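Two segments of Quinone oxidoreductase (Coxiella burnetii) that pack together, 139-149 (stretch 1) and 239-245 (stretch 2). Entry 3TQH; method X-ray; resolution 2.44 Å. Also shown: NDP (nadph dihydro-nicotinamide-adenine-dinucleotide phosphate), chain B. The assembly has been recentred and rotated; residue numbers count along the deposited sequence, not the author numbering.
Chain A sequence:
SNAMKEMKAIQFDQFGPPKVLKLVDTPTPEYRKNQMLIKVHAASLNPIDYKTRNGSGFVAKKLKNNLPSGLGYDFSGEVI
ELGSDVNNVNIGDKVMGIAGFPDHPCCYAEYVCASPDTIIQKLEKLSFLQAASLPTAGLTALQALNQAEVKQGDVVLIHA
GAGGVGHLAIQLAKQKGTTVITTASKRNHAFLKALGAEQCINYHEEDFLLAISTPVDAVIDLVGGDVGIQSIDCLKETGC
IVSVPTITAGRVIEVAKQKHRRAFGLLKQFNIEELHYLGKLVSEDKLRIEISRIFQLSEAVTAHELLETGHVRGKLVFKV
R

Stretch 1 (139-149) LTALQALNQAE
Stretch 2, residues 239-245: GCIVSVP

A helix packs against a strand here through van der Waals contact alone; no hydrogen bond crosses between the two stretches, which together bury 266 Å². Leu139 lies within a helix that begins earlier in the chain and runs through most of stretch 1, with i+4 N to i O hydrogen bonds running from Gln143 N to Leu139 O (3.0 Å) through Ala148 N to Ala144 O (3.1 Å). Glu149 leaves the helix with positive phi (49/49), and its N donates a hydrogen bond to Asn146 O at 2.9 Å in a Schellman motif. Gly239 to Ser243 form an extended strand, after which Val244 turns to -84/-39. The two segments run in opposing senses: Ala148 CA lies 6.4 Å from Cys240 CA, and Ala144 CA lies 6.4 Å from Val242 CA.

Strand alternation directs the CA-to-CB bonds of Cys240 and Val242 toward the helix and that of Ile241 away; Val244 also points toward it. Val242 (chi1 t) is the most covered residue. Its CG1 lies 4.2 Å from Ala144 CB and its CG2 4.0 Å from Ala148 CB, so the two methyls approach the CB atoms of alanines four residues apart. Val244 (chi1 t) continues the apolar contact, with CG1 3.8 Å from Thr140 CG2 and CG2 4.4 Å from Ala144 CB. At the other end, Cys240 (chi1 p) brings SG to 4.0 Å from Ala148 CB.

Backbone atoms of stretch 1 are also touched. Cys240 SG approaches Ala148 CA at 3.7 Å, and Val242 CG2 lies 3.9 Å from Ala144 O. Gln147 (t, p, chi3 -99°) adds its aliphatic portion, with CG 3.9 Å from Val242 CG2.

The nicotinamide end of NADPH meets both stretches. NDP N7N donates a hydrogen bond to Val244 O (2.9 Å, 135°), while Thr140 (chi1 m) places OG1 3.2 Å from NDP C4N.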

# COMPACT_ATOMS: atom_id res chain seq x y z
N LEU A 139 0.10 0.95 -6.61
CA LEU A 139 1.25 1.67 -7.15
C LEU A 139 2.55 1.03 -6.67
O LEU A 139 3.53 0.99 -7.41
CB LEU A 139 1.22 3.15 -6.79
CG LEU A 139 0.19 4.03 -7.50
CD1 LEU A 139 0.07 5.40 -6.82
CD2 LEU A 139 0.52 4.18 -8.99
N THR A 140 2.55 0.52 -5.44
CA THR A 140 3.74 -0.14 -4.91
C THR A 140 3.99 -1.46 -5.64
O THR A 140 5.11 -1.71 -6.10
CB THR A 140 3.62 -0.39 -3.40
OG1 THR A 140 3.30 0.83 -2.73
CG2 THR A 140 4.94 -0.91 -2.86
N ALA A 141 2.96 -2.29 -5.75
CA ALA A 141 3.08 -3.55 -6.48
C ALA A 141 3.67 -3.31 -7.87
O ALA A 141 4.65 -3.95 -8.24
CB ALA A 141 1.72 -4.21 -6.59
N LEU A 142 3.11 -2.37 -8.61
CA LEU A 142 3.52 -2.12 -9.99
C LEU A 142 4.96 -1.61 -10.08
O LEU A 142 5.76 -2.10 -10.87
CB LEU A 142 2.58 -1.11 -10.65
CG LEU A 142 2.69 -0.90 -12.16
CD1 LEU A 142 2.60 -2.23 -12.93
CD2 LEU A 142 1.61 0.07 -12.63
N GLN A 143 5.28 -0.61 -9.27
CA GLN A 143 6.60 0.01 -9.30
C GLN A 143 7.70 -0.92 -8.80
O GLN A 143 8.84 -0.81 -9.23
CB GLN A 143 6.58 1.32 -8.52
CG GLN A 143 5.73 2.40 -9.20
CD GLN A 143 5.46 3.60 -8.32
OE1 GLN A 143 6.04 3.75 -7.25
NE2 GLN A 143 4.57 4.46 -8.78
N ALA A 144 7.35 -1.87 -7.93
CA ALA A 144 8.29 -2.90 -7.50
C ALA A 144 8.59 -3.85 -8.65
O ALA A 144 9.76 -4.15 -8.93
CB ALA A 144 7.74 -3.67 -6.31
N LEU A 145 7.55 -4.30 -9.34
CA LEU A 145 7.73 -5.17 -10.50
C LEU A 145 8.53 -4.48 -11.60
O LEU A 145 9.36 -5.13 -12.24
CB LEU A 145 6.37 -5.68 -11.02
CG LEU A 145 5.69 -6.71 -10.12
CD1 LEU A 145 4.26 -7.02 -10.57
CD2 LEU A 145 6.51 -8.02 -10.05
N ASN A 146 8.28 -3.18 -11.81
CA ASN A 146 9.04 -2.38 -12.79
C ASN A 146 10.50 -2.18 -12.40
O ASN A 146 11.38 -2.27 -13.24
CB ASN A 146 8.41 -0.99 -12.99
CG ASN A 146 7.11 -1.03 -13.80
OD1 ASN A 146 6.70 -2.06 -14.34
ND2 ASN A 146 6.45 0.13 -13.87
N GLN A 147 10.76 -1.90 -11.13
CA GLN A 147 12.14 -1.80 -10.64
C GLN A 147 12.92 -3.11 -10.89
O GLN A 147 14.10 -3.08 -11.25
CB GLN A 147 12.16 -1.43 -9.15
CG GLN A 147 13.55 -1.28 -8.55
CD GLN A 147 14.32 -0.09 -9.10
OE1 GLN A 147 15.16 -0.23 -10.00
NE2 GLN A 147 14.02 1.09 -8.57
N ALA A 148 12.24 -4.24 -10.73
CA ALA A 148 12.82 -5.57 -11.01
C ALA A 148 12.90 -5.91 -12.50
O ALA A 148 13.45 -6.95 -12.86
CB ALA A 148 12.04 -6.65 -10.28
N GLU A 149 12.35 -5.05 -13.37
CA GLU A 149 12.36 -5.27 -14.81
C GLU A 149 11.90 -6.69 -15.18
O GLU A 149 12.53 -7.39 -15.97
CB GLU A 149 13.75 -4.99 -15.39
CG GLU A 149 14.22 -3.55 -15.19
CD GLU A 149 15.45 -3.23 -16.03
OE1 GLU A 149 16.11 -4.17 -16.52
OE2 GLU A 149 15.76 -2.03 -16.20
N GLY A 239 20.01 -11.74 -11.16
CA GLY A 239 18.77 -11.40 -10.48
C GLY A 239 18.91 -10.20 -9.55
O GLY A 239 20.02 -9.81 -9.19
N CYS A 240 17.78 -9.63 -9.17
CA CYS A 240 17.76 -8.51 -8.25
C CYS A 240 16.66 -8.67 -7.20
O CYS A 240 15.64 -9.30 -7.45
CB CYS A 240 17.56 -7.19 -9.00
SG CYS A 240 15.94 -7.07 -9.77
N ILE A 241 16.90 -8.09 -6.03
CA ILE A 241 15.91 -8.04 -4.97
C ILE A 241 15.43 -6.60 -4.79
O ILE A 241 16.23 -5.66 -4.73
CB ILE A 241 16.46 -8.64 -3.64
CG1 ILE A 241 15.40 -8.59 -2.53
CG2 ILE A 241 17.74 -7.93 -3.19
CD1 ILE A 241 15.86 -9.23 -1.24
N VAL A 242 14.11 -6.44 -4.75
CA VAL A 242 13.47 -5.17 -4.41
C VAL A 242 12.88 -5.32 -3.02
O VAL A 242 11.84 -5.94 -2.84
CB VAL A 242 12.37 -4.81 -5.41
CG1 VAL A 242 11.74 -3.48 -5.05
CG2 VAL A 242 12.94 -4.76 -6.83
N SER A 243 13.57 -4.75 -2.03
CA SER A 243 13.13 -4.83 -0.65
C SER A 243 12.31 -3.59 -0.32
O SER A 243 12.85 -2.49 -0.24
CB SER A 243 14.33 -4.98 0.29
OG SER A 243 13.91 -5.51 1.54
N VAL A 244 11.01 -3.79 -0.11
CA VAL A 244 10.02 -2.71 -0.08
C VAL A 244 9.87 -1.99 1.27
O VAL A 244 9.69 -0.77 1.28
CB VAL A 244 8.64 -3.24 -0.59
CG1 VAL A 244 7.54 -2.19 -0.44
CG2 VAL A 244 8.75 -3.68 -2.04
N PRO A 245 9.93 -2.72 2.41
CA PRO A 245 9.92 -1.98 3.67
C PRO A 245 11.17 -1.13 3.80
O PRO A 245 12.28 -1.63 3.62
CB PRO A 245 9.87 -3.08 4.74
CG PRO A 245 9.41 -4.30 4.03
CD PRO A 245 9.93 -4.17 2.63
PA NDP B . 0.19 -6.31 4.79
O1A NDP B . -0.05 -6.06 6.22
O2A NDP B . -1.04 -6.12 3.99
O5B NDP B . 0.73 -7.80 4.56
C5B NDP B . 0.17 -8.86 5.32
C4B NDP B . 0.61 -10.20 4.74
O4B NDP B . 1.93 -10.47 5.15
C3B NDP B . -0.23 -11.38 5.20
O3B NDP B . -1.04 -11.83 4.13
C2B NDP B . 0.77 -12.44 5.65
O2B NDP B . 0.55 -13.70 5.05
C1B NDP B . 2.10 -11.87 5.18
N9A NDP B . 3.25 -12.19 6.04
C8A NDP B . 3.44 -11.81 7.35
N7A NDP B . 4.62 -12.28 7.77
C5A NDP B . 5.20 -12.96 6.76
C6A NDP B . 6.40 -13.64 6.67
N6A NDP B . 7.21 -13.69 7.72
N1A NDP B . 6.75 -14.27 5.49
C2A NDP B . 5.89 -14.20 4.40
N3A NDP B . 4.69 -13.52 4.49
C4A NDP B . 4.35 -12.91 5.66
O3 NDP B . 1.39 -5.37 4.25
PN NDP B . 1.47 -4.63 2.82
O1N NDP B . 0.53 -3.48 2.82
O2N NDP B . 1.42 -5.58 1.70
O5D NDP B . 2.96 -4.04 2.92
C5D NDP B . 4.07 -4.87 3.17
C4D NDP B . 5.26 -4.02 3.62
O4D NDP B . 5.62 -3.11 2.60
C3D NDP B . 4.93 -3.21 4.86
O3D NDP B . 5.99 -3.30 5.78
C2D NDP B . 4.74 -1.80 4.35
O2D NDP B . 5.06 -0.81 5.32
C1D NDP B . 5.66 -1.79 3.12
N1N NDP B . 5.29 -0.81 2.07
C2N NDP B . 6.28 0.02 1.60
C3N NDP B . 6.03 1.00 0.65
C7N NDP B . 7.13 1.90 0.15
O7N NDP B . 6.80 2.89 -0.81
N7N NDP B . 8.37 1.75 0.61
C4N NDP B . 4.63 1.16 0.14
C5N NDP B . 3.60 0.22 0.68
C6N NDP B . 3.99 -0.73 1.62
P2B NDP B . -0.00 -14.94 5.92
O1X NDP B . -0.42 -16.03 4.96
O2X NDP B . -1.21 -14.52 6.73
O3X NDP B . 1.05 -15.48 6.85